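Local coordinates for protein trehalose-6-phosphate phosphatase (Candida albicans, PDB 5DXI) that is a trehalose-phosphatase family member of the HAD superfamily, holding a magnesium ion and a beryllium trifluoride ion in its active-site pocket, at residues V189-H201 / D237-W251. Sequence-based numbering, arbitrary orientation.
Sequences VNKGEIVKRLVLH and DEDMFNSLNEINKKW. With BEF (beryllium trifluoride ion), chain F.
Gly192 and Met240 bring the two backbones closest, their CA atoms 4.4 Å apart, where helix 191-199 runs beside segment 237-251 of helix 235-253 with N-to-C directions 40° apart and axes approaching to 7.4 Å. With no side chain on Gly192, its CA sits 3.3 Å from Asp239 O, and Ser243 OG lies 2.9 Å from Gly192 O, at best a weak hydrogen bond, since its one proton may instead serve another acceptor.

Lys191 carries the chemistry at the N-terminal end. With CG anti to its carbonyl carbon (chi1 -67°) and the chain extended beyond, it runs alongside Asp237, both pointing the same way. Lys191 NZ donates to the syn lone pair of Asp237 OD2 at 2.8 Å, a salt bridge, and to F1 of the beryllium trifluoride ion at 2.7 Å; Ile67 O is a third acceptor. A water links Lys191 N to Asp239 OD2, while Asn190 caps the helix, its OD1 accepting from Gly192 N (weakly) and Glu193 N.

Farther along, the contact turns apolar. Val195 lays CG2 across Met240 CG and CG1 against Leu244 CD2 (3.8 Å), both side chains met at about a right angle. Val199 and Ile247 reach tip to tip, CG1 to CD1, and Trp251 meets Val199 CG1 and Leu200 CD2 obliquely. Strand 227-232 backs this layer, Cys230 touching Met240 and Leu244, and Met228 touching Val199.

Both helices pack on the Rossmann-like core of the HAD fold; their contact is polar near the ligand and apolar toward Trp251. Three acceptors hold the Lys191 ammonium in place, pointing NZ at F1 of the beryllium trifluoride ion, with Asp237 in turn held through OD1 by the backbone N-H groups of Asp233 and Asp234.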
loop_
_atom_site.group_PDB
_atom_site.type_symbol
_atom_site.label_atom_id
_atom_site.label_comp_id
_atom_site.label_asym_id
_atom_site.label_seq_id
_atom_site.Cartn_x
_atom_site.Cartn_y
_atom_site.Cartn_z
ATOM N N VAL A 189 -7.851 11.390 2.132
ATOM C CA VAL A 189 -7.725 10.175 1.319
ATOM C C VAL A 189 -6.401 9.486 1.697
ATOM O O VAL A 189 -5.389 10.162 1.890
ATOM C CB VAL A 189 -7.757 10.457 -0.203
ATOM C CG1 VAL A 189 -9.164 10.852 -0.675
ATOM C CG2 VAL A 189 -6.725 11.507 -0.591
ATOM N N ASN A 190 -6.422 8.161 1.834
ATOM C CA ASN A 190 -5.222 7.390 2.165
ATOM C C ASN A 190 -5.482 5.893 2.005
ATOM O O ASN A 190 -6.631 5.476 1.822
ATOM C CB ASN A 190 -4.748 7.681 3.590
ATOM C CG ASN A 190 -5.818 7.383 4.628
ATOM O OD1 ASN A 190 -6.064 6.218 4.973
ATOM N ND2 ASN A 190 -6.445 8.442 5.156
ATOM N N LYS A 191 -4.420 5.089 2.068
ATOM C CA LYS A 191 -4.544 3.650 1.836
ATOM C C LYS A 191 -5.426 2.981 2.903
ATOM O O LYS A 191 -6.024 1.940 2.651
ATOM C CB LYS A 191 -3.164 2.987 1.790
ATOM C CG LYS A 191 -2.284 3.374 0.588
ATOM C CD LYS A 191 -1.130 2.376 0.403
ATOM C CE LYS A 191 -0.287 2.661 -0.870
ATOM N NZ LYS A 191 0.810 1.630 -0.996
ATOM N N GLY A 192 -5.499 3.574 4.093
ATOM C CA GLY A 192 -6.354 3.057 5.148
ATOM C C GLY A 192 -7.840 3.148 4.805
ATOM O O GLY A 192 -8.609 2.238 5.121
ATOM N N GLU A 193 -8.239 4.234 4.138
ATOM C CA GLU A 193 -9.613 4.390 3.659
ATOM C C GLU A 193 -9.966 3.319 2.643
ATOM O O GLU A 193 -11.068 2.757 2.657
ATOM C CB GLU A 193 -9.814 5.756 2.997
ATOM C CG GLU A 193 -10.259 6.847 3.912
ATOM C CD GLU A 193 -11.523 6.484 4.665
ATOM O OE1 GLU A 193 -12.549 6.137 4.020
ATOM O OE2 GLU A 193 -11.465 6.537 5.903
ATOM N N ILE A 194 -9.029 3.075 1.733
ATOM C CA ILE A 194 -9.205 2.061 0.696
ATOM C C ILE A 194 -9.457 0.700 1.342
ATOM O O ILE A 194 -10.376 -0.029 0.954
ATOM C CB ILE A 194 -7.964 1.968 -0.251
ATOM C CG1 ILE A 194 -7.641 3.328 -0.871
ATOM C CG2 ILE A 194 -8.180 0.942 -1.359
ATOM C CD1 ILE A 194 -8.755 3.881 -1.754
ATOM N N VAL A 195 -8.626 0.359 2.323
ATOM C CA VAL A 195 -8.734 -0.926 2.982
ATOM C C VAL A 195 -10.098 -1.053 3.691
ATOM O O VAL A 195 -10.758 -2.091 3.603
ATOM C CB VAL A 195 -7.585 -1.131 3.981
ATOM C CG1 VAL A 195 -7.883 -2.307 4.875
ATOM C CG2 VAL A 195 -6.274 -1.344 3.208
ATOM N N LYS A 196 -10.527 0.019 4.353
ATOM C CA LYS A 196 -11.857 0.043 4.982
ATOM C C LYS A 196 -12.968 -0.186 3.944
ATOM O O LYS A 196 -13.902 -0.957 4.184
ATOM C CB LYS A 196 -12.076 1.368 5.725
ATOM C CG LYS A 196 -13.452 1.531 6.364
ATOM C CD LYS A 196 -13.471 2.710 7.354
ATOM C CE LYS A 196 -13.465 4.061 6.644
ATOM N NZ LYS A 196 -13.308 5.215 7.590
ATOM N N ARG A 197 -12.858 0.463 2.789
ATOM C CA ARG A 197 -13.882 0.330 1.757
ATOM C C ARG A 197 -13.927 -1.064 1.145
ATOM O O ARG A 197 -14.963 -1.480 0.615
ATOM C CB ARG A 197 -13.671 1.365 0.655
ATOM C CG ARG A 197 -14.068 2.771 1.076
ATOM C CD ARG A 197 -13.660 3.759 0.006
ATOM N NE ARG A 197 -13.908 5.140 0.408
ATOM C CZ ARG A 197 -14.638 5.984 -0.314
ATOM N NH1 ARG A 197 -15.172 5.573 -1.454
ATOM N NH2 ARG A 197 -14.828 7.229 0.095
ATOM N N LEU A 198 -12.814 -1.784 1.235
ATOM C CA LEU A 198 -12.702 -3.111 0.631
ATOM C C LEU A 198 -13.043 -4.214 1.606
ATOM O O LEU A 198 -13.628 -5.232 1.227
ATOM C CB LEU A 198 -11.296 -3.331 0.082
ATOM C CG LEU A 198 -10.913 -2.492 -1.135
ATOM C CD1 LEU A 198 -9.440 -2.713 -1.518
ATOM C CD2 LEU A 198 -11.842 -2.784 -2.336
ATOM N N VAL A 199 -12.658 -4.017 2.865
ATOM C CA VAL A 199 -12.881 -5.010 3.902
ATOM C C VAL A 199 -14.318 -4.957 4.424
ATOM O O VAL A 199 -15.000 -5.981 4.506
ATOM C CB VAL A 199 -11.903 -4.811 5.065
ATOM C CG1 VAL A 199 -12.346 -5.588 6.302
ATOM C CG2 VAL A 199 -10.494 -5.194 4.640
ATOM N N LEU A 200 -14.780 -3.764 4.773
ATOM C CA LEU A 200 -16.135 -3.623 5.299
ATOM C C LEU A 200 -17.090 -3.469 4.138
ATOM O O LEU A 200 -17.653 -2.396 3.923
ATOM C CB LEU A 200 -16.236 -2.430 6.245
ATOM C CG LEU A 200 -15.330 -2.508 7.472
ATOM C CD1 LEU A 200 -15.480 -1.245 8.292
ATOM C CD2 LEU A 200 -15.624 -3.753 8.317
ATOM N N HIS A 201 -17.274 -4.558 3.404
ATOM C CA HIS A 201 -17.950 -4.528 2.110
ATOM C C HIS A 201 -18.267 -5.967 1.714
ATOM O O HIS A 201 -17.481 -6.871 1.994
ATOM C CB HIS A 201 -17.055 -3.853 1.059
ATOM C CG HIS A 201 -17.781 -3.386 -0.167
ATOM N ND1 HIS A 201 -18.601 -2.277 -0.168
ATOM C CD2 HIS A 201 -17.780 -3.854 -1.438
ATOM C CE1 HIS A 201 -19.092 -2.097 -1.381
ATOM N NE2 HIS A 201 -18.605 -3.037 -2.174
ATOM N N ASP A 237 1.923 2.571 3.896
ATOM C CA ASP A 237 1.294 1.276 4.154
ATOM C C ASP A 237 0.909 1.074 5.616
ATOM O O ASP A 237 0.083 0.222 5.940
ATOM C CB ASP A 237 2.232 0.185 3.705
ATOM C CG ASP A 237 2.672 0.402 2.280
ATOM O OD1 ASP A 237 3.885 0.522 2.033
ATOM O OD2 ASP A 237 1.772 0.507 1.417
ATOM N N GLU A 238 1.531 1.840 6.504
ATOM C CA GLU A 238 1.117 1.840 7.911
ATOM C C GLU A 238 -0.369 2.225 8.047
ATOM O O GLU A 238 -1.045 1.824 9.012
ATOM C CB GLU A 238 1.997 2.796 8.714
ATOM C CG GLU A 238 3.461 2.321 8.841
ATOM C CD GLU A 238 3.582 0.991 9.567
ATOM O OE1 GLU A 238 3.010 0.851 10.687
ATOM O OE2 GLU A 238 4.235 0.081 9.010
ATOM N N ASP A 239 -0.866 3.022 7.103
ATOM C CA ASP A 239 -2.299 3.343 7.068
ATOM C C ASP A 239 -3.139 2.089 6.829
ATOM O O ASP A 239 -4.197 1.914 7.431
ATOM C CB ASP A 239 -2.592 4.399 5.993
ATOM C CG ASP A 239 -1.958 5.736 6.321
ATOM O OD1 ASP A 239 -1.649 5.952 7.513
ATOM O OD2 ASP A 239 -1.786 6.570 5.417
ATOM N N MET A 240 -2.660 1.203 5.961
ATOM C CA MET A 240 -3.353 -0.056 5.749
ATOM C C MET A 240 -3.342 -0.919 7.001
ATOM O O MET A 240 -4.386 -1.441 7.387
ATOM C CB MET A 240 -2.748 -0.841 4.587
ATOM C CG MET A 240 -2.830 -0.115 3.248
ATOM S SD MET A 240 -2.655 -1.223 1.829
ATOM C CE MET A 240 -0.945 -1.714 2.053
ATOM N N PHE A 241 -2.175 -1.067 7.627
ATOM C CA PHE A 241 -2.048 -1.936 8.799
ATOM C C PHE A 241 -2.929 -1.412 9.937
ATOM O O PHE A 241 -3.588 -2.183 10.644
ATOM C CB PHE A 241 -0.586 -2.032 9.284
ATOM C CG PHE A 241 0.405 -2.450 8.214
ATOM C CD1 PHE A 241 0.016 -3.252 7.159
ATOM C CD2 PHE A 241 1.739 -2.056 8.295
ATOM C CE1 PHE A 241 0.938 -3.639 6.172
ATOM C CE2 PHE A 241 2.660 -2.434 7.320
ATOM C CZ PHE A 241 2.261 -3.227 6.259
ATOM N N ASN A 242 -2.897 -0.098 10.137
ATOM C CA ASN A 242 -3.701 0.528 11.182
ATOM C C ASN A 242 -5.197 0.292 10.948
ATOM O O ASN A 242 -5.915 -0.030 11.877
ATOM C CB ASN A 242 -3.407 2.024 11.269
ATOM C CG ASN A 242 -2.312 2.352 12.262
ATOM O OD1 ASN A 242 -2.292 1.847 13.399
ATOM N ND2 ASN A 242 -1.394 3.218 11.847
ATOM N N SER A 243 -5.666 0.465 9.712
ATOM C CA SER A 243 -7.084 0.222 9.419
ATOM C C SER A 243 -7.466 -1.213 9.727
ATOM O O SER A 243 -8.527 -1.463 10.309
ATOM C CB SER A 243 -7.443 0.544 7.961
ATOM O OG SER A 243 -7.514 1.941 7.785
ATOM N N LEU A 244 -6.611 -2.154 9.337
ATOM C CA LEU A 244 -6.876 -3.556 9.647
ATOM C C LEU A 244 -6.893 -3.847 11.146
ATOM O O LEU A 244 -7.737 -4.612 11.620
ATOM C CB LEU A 244 -5.850 -4.458 8.975
ATOM C CG LEU A 244 -6.028 -4.638 7.476
ATOM C CD1 LEU A 244 -4.855 -5.433 6.955
ATOM C CD2 LEU A 244 -7.348 -5.348 7.157
ATOM N N ASN A 245 -5.961 -3.263 11.892
ATOM C CA ASN A 245 -5.955 -3.444 13.347
ATOM C C ASN A 245 -7.236 -2.908 13.988
ATOM O O ASN A 245 -7.806 -3.528 14.883
ATOM C CB ASN A 245 -4.741 -2.762 13.969
ATOM C CG ASN A 245 -3.438 -3.444 13.598
ATOM O OD1 ASN A 245 -3.413 -4.636 13.258
ATOM N ND2 ASN A 245 -2.345 -2.688 13.649
ATOM N N GLU A 246 -7.667 -1.739 13.538
ATOM C CA GLU A 246 -8.892 -1.131 14.044
ATOM C C GLU A 246 -10.126 -1.979 13.736
ATOM O O GLU A 246 -10.999 -2.150 14.581
ATOM C CB GLU A 246 -9.037 0.268 13.460
ATOM C CG GLU A 246 -7.944 1.211 13.944
ATOM C CD GLU A 246 -8.095 2.614 13.391
ATOM O OE1 GLU A 246 -8.865 2.797 12.415
ATOM O OE2 GLU A 246 -7.440 3.529 13.939
ATOM N N ILE A 247 -10.192 -2.521 12.525
ATOM C CA ILE A 247 -11.314 -3.369 12.154
ATOM C C ILE A 247 -11.314 -4.649 12.996
ATOM O O ILE A 247 -12.357 -5.081 13.497
ATOM C CB ILE A 247 -11.280 -3.704 10.655
ATOM C CG1 ILE A 247 -11.633 -2.453 9.849
ATOM C CG2 ILE A 247 -12.244 -4.834 10.339
ATOM C CD1 ILE A 247 -11.306 -2.550 8.350
ATOM N N ASN A 248 -10.132 -5.228 13.176
ATOM C CA ASN A 248 -9.984 -6.426 13.987
ATOM C C ASN A 248 -10.441 -6.171 15.411
ATOM O O ASN A 248 -11.173 -6.977 15.990
ATOM C CB ASN A 248 -8.526 -6.883 14.004
ATOM C CG ASN A 248 -8.356 -8.290 14.542
ATOM O OD1 ASN A 248 -8.642 -9.264 13.854
ATOM N ND2 ASN A 248 -7.892 -8.400 15.783
ATOM N N LYS A 249 -10.051 -5.020 15.950
ATOM C CA LYS A 249 -10.404 -4.682 17.321
ATOM C C LYS A 249 -11.907 -4.388 17.420
ATOM O O LYS A 249 -12.542 -4.701 18.426
ATOM C CB LYS A 249 -9.594 -3.488 17.823
ATOM C CG LYS A 249 -9.928 -3.122 19.248
ATOM C CD LYS A 249 -9.125 -1.945 19.766
ATOM C CE LYS A 249 -9.465 -1.693 21.237
ATOM N NZ LYS A 249 -8.608 -0.652 21.866
ATOM N N LYS A 250 -12.469 -3.813 16.361
ATOM C CA LYS A 250 -13.902 -3.535 16.300
ATOM C C LYS A 250 -14.645 -4.870 16.344
ATOM O O LYS A 250 -15.622 -5.031 17.088
ATOM C CB LYS A 250 -14.251 -2.751 15.027
ATOM C CG LYS A 250 -15.736 -2.555 14.755
ATOM C CD LYS A 250 -16.290 -1.536 15.737
ATOM C CE LYS A 250 -17.671 -1.029 15.349
ATOM N NZ LYS A 250 -18.723 -2.080 15.411
ATOM N N TRP A 251 -14.167 -5.831 15.555
ATOM C CA TRP A 251 -14.746 -7.169 15.564
ATOM C C TRP A 251 -14.628 -7.890 16.921
ATOM O O TRP A 251 -15.529 -8.646 17.283
ATOM C CB TRP A 251 -14.109 -8.019 14.472
ATOM C CG TRP A 251 -14.578 -7.657 13.092
ATOM C CD1 TRP A 251 -15.697 -6.943 12.762
ATOM C CD2 TRP A 251 -13.938 -7.990 11.853
ATOM N NE1 TRP A 251 -15.786 -6.810 11.393
ATOM C CE2 TRP A 251 -14.719 -7.447 10.817
ATOM C CE3 TRP A 251 -12.770 -8.688 11.524
ATOM C CZ2 TRP A 251 -14.374 -7.582 9.469
ATOM C CZ3 TRP A 251 -12.436 -8.830 10.199
ATOM C CH2 TRP A 251 -13.233 -8.277 9.181
HETATM BE BE BEF F . 3.235 0.590 -2.731
HETATM F F1 BEF F . 2.907 2.321 -2.571
HETATM F F2 BEF F . 4.947 0.964 -2.952
HETATM F F3 BEF F . 3.057 0.561 -4.489
HETATM O O HOH W 1 -1.737 6.224 2.808
#